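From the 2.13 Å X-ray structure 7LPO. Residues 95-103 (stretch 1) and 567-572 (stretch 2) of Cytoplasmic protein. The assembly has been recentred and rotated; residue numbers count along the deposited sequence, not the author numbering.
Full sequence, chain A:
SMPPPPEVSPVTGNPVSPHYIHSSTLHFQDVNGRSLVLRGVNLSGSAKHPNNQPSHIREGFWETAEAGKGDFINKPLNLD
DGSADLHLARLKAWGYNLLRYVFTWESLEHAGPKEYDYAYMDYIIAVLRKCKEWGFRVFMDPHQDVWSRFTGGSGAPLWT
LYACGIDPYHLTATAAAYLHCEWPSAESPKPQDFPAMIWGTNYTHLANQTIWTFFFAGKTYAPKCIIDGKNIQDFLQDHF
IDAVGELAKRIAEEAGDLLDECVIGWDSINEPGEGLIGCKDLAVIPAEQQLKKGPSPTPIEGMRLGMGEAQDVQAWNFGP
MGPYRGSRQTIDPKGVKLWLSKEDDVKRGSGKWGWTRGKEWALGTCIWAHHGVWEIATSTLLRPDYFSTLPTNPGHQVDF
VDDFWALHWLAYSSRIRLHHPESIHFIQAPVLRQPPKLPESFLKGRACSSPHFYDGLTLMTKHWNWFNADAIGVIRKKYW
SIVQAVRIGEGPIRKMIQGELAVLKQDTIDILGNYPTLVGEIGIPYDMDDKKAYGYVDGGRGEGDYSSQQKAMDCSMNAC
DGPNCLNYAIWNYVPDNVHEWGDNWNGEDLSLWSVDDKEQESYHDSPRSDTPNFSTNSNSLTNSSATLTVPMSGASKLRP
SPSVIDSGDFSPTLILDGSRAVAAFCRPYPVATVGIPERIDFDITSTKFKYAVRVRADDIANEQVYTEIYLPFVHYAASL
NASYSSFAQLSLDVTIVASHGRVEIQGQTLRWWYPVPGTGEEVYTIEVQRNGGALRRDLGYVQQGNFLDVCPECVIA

Stretch 1 (95-103) GYNLLRYVF
Stretch 2, residues 567-572: NYAIWN

Two buried strands of one chain, at least 469 residues apart in sequence where they touch, pack here mainly through side chains; no hydrogen bond crosses between them. Strand 98-103 and strand 567-570 run in broadly the same direction, their axes inclined at 54° and 7.3 Å apart at closest approach. The register is set by Arg100 and Ala569, whose CA atoms lie 6.5 Å apart.

Gly95 leaves the preceding helix in a Schellman motif, at phi/psi 92/0, where a CB would jam against the preceding carbonyl oxygen. Tyr96 (-76/142) and Asn97 (-128/14) lead into the strand, whose residues keep extended angles: phi near -140° at Leu98, Leu99 and Phe103, and near -93° from Arg100 to Val102. Alternation then directs Leu98, Arg100 and Val102 toward the partner, while Leu99 points away.

Ala569 (-127/114) suits the centre because its methyl fills little space: its CB sits 4.1 Å from Arg100 CB and 4.4 Å from Leu98 CD2. Leu98, chi1 t and chi2 p, also brings CD2 to 3.5 Å from Tyr568 O. Tyr568 (-165/162, chi1 p) points its CB away.

Tyr96 starts sideways, but chi1 m with chi2 -34° carries its ring across to Ile570 (-69/135; m, t), whose CD1 lies 4.1 Å from Tyr96 CZ and 3.4 Å from Tyr96 OH. The hydroxyl is hydrogen-bonded elsewhere in the structure, so its polarity is satisfied beside this methyl.

Arg100 is extended, with chi1 to chi3 all t and chi4 -99°. Its aliphatic stem starts beside Ala569, and the guanidinium, its nitrogens all hydrogen-bonded elsewhere in the structure, reaches Trp571, with Arg100 NH1 4.3 Å from Trp571 CZ3 and CZ3 near the guanidinium plane; this is contact, not stacking. Trp571 (-96/116; chi1 t, chi2 -86°) also places CZ3 4.1 Å from Val102 CG2 (chi1 t), an apolar pairing. A cis peptide follows, before Asn572.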

# COMPACT_ATOMS: atom_id res chain seq x y z
N GLY A 95 17.30 -6.09 9.99
CA GLY A 95 16.65 -7.38 10.10
C GLY A 95 15.64 -7.68 9.02
O GLY A 95 15.05 -8.76 9.03
N TYR A 96 15.42 -6.77 8.07
CA TYR A 96 14.40 -6.98 7.06
C TYR A 96 14.85 -7.98 6.01
O TYR A 96 16.03 -8.04 5.65
CB TYR A 96 14.05 -5.65 6.40
CG TYR A 96 13.44 -4.66 7.38
CD1 TYR A 96 12.63 -5.10 8.42
CD2 TYR A 96 13.67 -3.30 7.26
CE1 TYR A 96 12.08 -4.21 9.31
CE2 TYR A 96 13.11 -2.41 8.15
CZ TYR A 96 12.32 -2.87 9.18
OH TYR A 96 11.77 -1.98 10.07
N ASN A 97 13.91 -8.82 5.56
CA ASN A 97 14.16 -9.78 4.49
C ASN A 97 13.13 -9.67 3.37
O ASN A 97 13.04 -10.57 2.53
CB ASN A 97 14.17 -11.20 5.05
CG ASN A 97 12.91 -11.54 5.84
OD1 ASN A 97 11.97 -10.75 5.87
ND2 ASN A 97 12.90 -12.70 6.47
N LEU A 98 12.35 -8.59 3.34
CA LEU A 98 11.23 -8.47 2.42
C LEU A 98 11.16 -7.05 1.89
O LEU A 98 11.41 -6.08 2.62
CB LEU A 98 9.91 -8.83 3.10
CG LEU A 98 8.61 -8.60 2.33
CD1 LEU A 98 8.41 -9.69 1.31
CD2 LEU A 98 7.43 -8.55 3.30
N LEU A 99 10.81 -6.93 0.61
CA LEU A 99 10.60 -5.65 -0.04
C LEU A 99 9.33 -5.77 -0.87
O LEU A 99 9.20 -6.72 -1.63
CB LEU A 99 11.77 -5.25 -0.93
CG LEU A 99 13.13 -5.09 -0.27
CD1 LEU A 99 14.20 -4.99 -1.34
CD2 LEU A 99 13.16 -3.88 0.64
N ARG A 100 8.40 -4.84 -0.68
CA ARG A 100 7.27 -4.66 -1.58
C ARG A 100 7.70 -3.62 -2.59
O ARG A 100 7.94 -2.46 -2.23
CB ARG A 100 6.02 -4.23 -0.82
CG ARG A 100 4.79 -4.11 -1.70
CD ARG A 100 3.56 -4.09 -0.84
NE ARG A 100 2.32 -3.86 -1.58
CZ ARG A 100 1.71 -2.68 -1.69
NH1 ARG A 100 2.23 -1.59 -1.13
NH2 ARG A 100 0.57 -2.60 -2.36
N TYR A 101 7.87 -4.03 -3.85
CA TYR A 101 8.52 -3.19 -4.85
C TYR A 101 7.47 -2.40 -5.61
O TYR A 101 6.61 -2.97 -6.29
CB TYR A 101 9.36 -4.02 -5.81
CG TYR A 101 10.15 -3.13 -6.73
CD1 TYR A 101 9.58 -2.62 -7.89
CD2 TYR A 101 11.45 -2.74 -6.41
CE1 TYR A 101 10.29 -1.77 -8.72
CE2 TYR A 101 12.17 -1.89 -7.24
CZ TYR A 101 11.58 -1.41 -8.40
OH TYR A 101 12.29 -0.56 -9.22
N VAL A 102 7.58 -1.08 -5.55
CA VAL A 102 6.57 -0.17 -6.08
C VAL A 102 6.94 0.24 -7.51
O VAL A 102 8.05 0.73 -7.75
CB VAL A 102 6.43 1.07 -5.18
CG1 VAL A 102 5.46 2.07 -5.78
CG2 VAL A 102 6.00 0.68 -3.78
N PHE A 103 6.01 0.05 -8.44
CA PHE A 103 6.12 0.58 -9.79
C PHE A 103 4.74 1.05 -10.23
O PHE A 103 3.72 0.61 -9.71
CB PHE A 103 6.69 -0.44 -10.79
CG PHE A 103 5.77 -1.59 -11.07
CD1 PHE A 103 5.74 -2.69 -10.23
CD2 PHE A 103 4.93 -1.56 -12.16
CE1 PHE A 103 4.90 -3.75 -10.48
CE2 PHE A 103 4.08 -2.62 -12.42
CZ PHE A 103 4.06 -3.71 -11.57
N ASN A 567 3.35 -11.38 8.89
CA ASN A 567 4.24 -10.81 7.89
C ASN A 567 3.79 -9.39 7.57
O ASN A 567 2.59 -9.07 7.64
CB ASN A 567 4.23 -11.67 6.62
CG ASN A 567 4.43 -13.15 6.91
OD1 ASN A 567 5.52 -13.58 7.29
ND2 ASN A 567 3.38 -13.92 6.71
N TYR A 568 4.74 -8.52 7.23
CA TYR A 568 4.31 -7.19 6.85
C TYR A 568 5.40 -6.40 6.15
O TYR A 568 6.58 -6.75 6.21
CB TYR A 568 3.82 -6.39 8.07
CG TYR A 568 4.83 -6.22 9.19
CD1 TYR A 568 5.86 -5.29 9.10
CD2 TYR A 568 4.75 -6.98 10.34
CE1 TYR A 568 6.77 -5.13 10.12
CE2 TYR A 568 5.66 -6.81 11.38
CZ TYR A 568 6.66 -5.89 11.26
OH TYR A 568 7.57 -5.73 12.28
N ALA A 569 4.96 -5.35 5.46
CA ALA A 569 5.83 -4.40 4.77
C ALA A 569 5.45 -3.01 5.27
O ALA A 569 4.33 -2.54 5.02
CB ALA A 569 5.68 -4.50 3.25
N ILE A 570 6.38 -2.37 5.97
CA ILE A 570 6.16 -1.02 6.46
C ILE A 570 6.13 -0.03 5.31
O ILE A 570 6.97 -0.07 4.40
CB ILE A 570 7.27 -0.65 7.46
CG1 ILE A 570 7.28 -1.62 8.65
CG2 ILE A 570 7.10 0.79 7.90
CD1 ILE A 570 8.49 -1.45 9.56
N TRP A 571 5.16 0.88 5.34
CA TRP A 571 5.14 2.05 4.45
C TRP A 571 5.76 3.23 5.20
O TRP A 571 5.20 3.66 6.21
CB TRP A 571 3.71 2.39 4.00
CG TRP A 571 3.72 3.47 2.95
CD1 TRP A 571 3.74 4.82 3.15
CD2 TRP A 571 3.77 3.27 1.53
NE1 TRP A 571 3.81 5.48 1.95
CE2 TRP A 571 3.83 4.56 0.93
CE3 TRP A 571 3.78 2.15 0.71
CZ2 TRP A 571 3.88 4.74 -0.45
CZ3 TRP A 571 3.83 2.32 -0.66
CH2 TRP A 571 3.88 3.61 -1.23
N ASN A 572 6.90 3.75 4.73
CA ASN A 572 7.71 3.22 3.64
C ASN A 572 9.17 3.68 3.88
O ASN A 572 9.49 4.25 4.93
CB ASN A 572 7.22 3.68 2.28
CG ASN A 572 7.18 5.19 2.14
OD1 ASN A 572 7.10 5.94 3.12
ND2 ASN A 572 7.22 5.64 0.90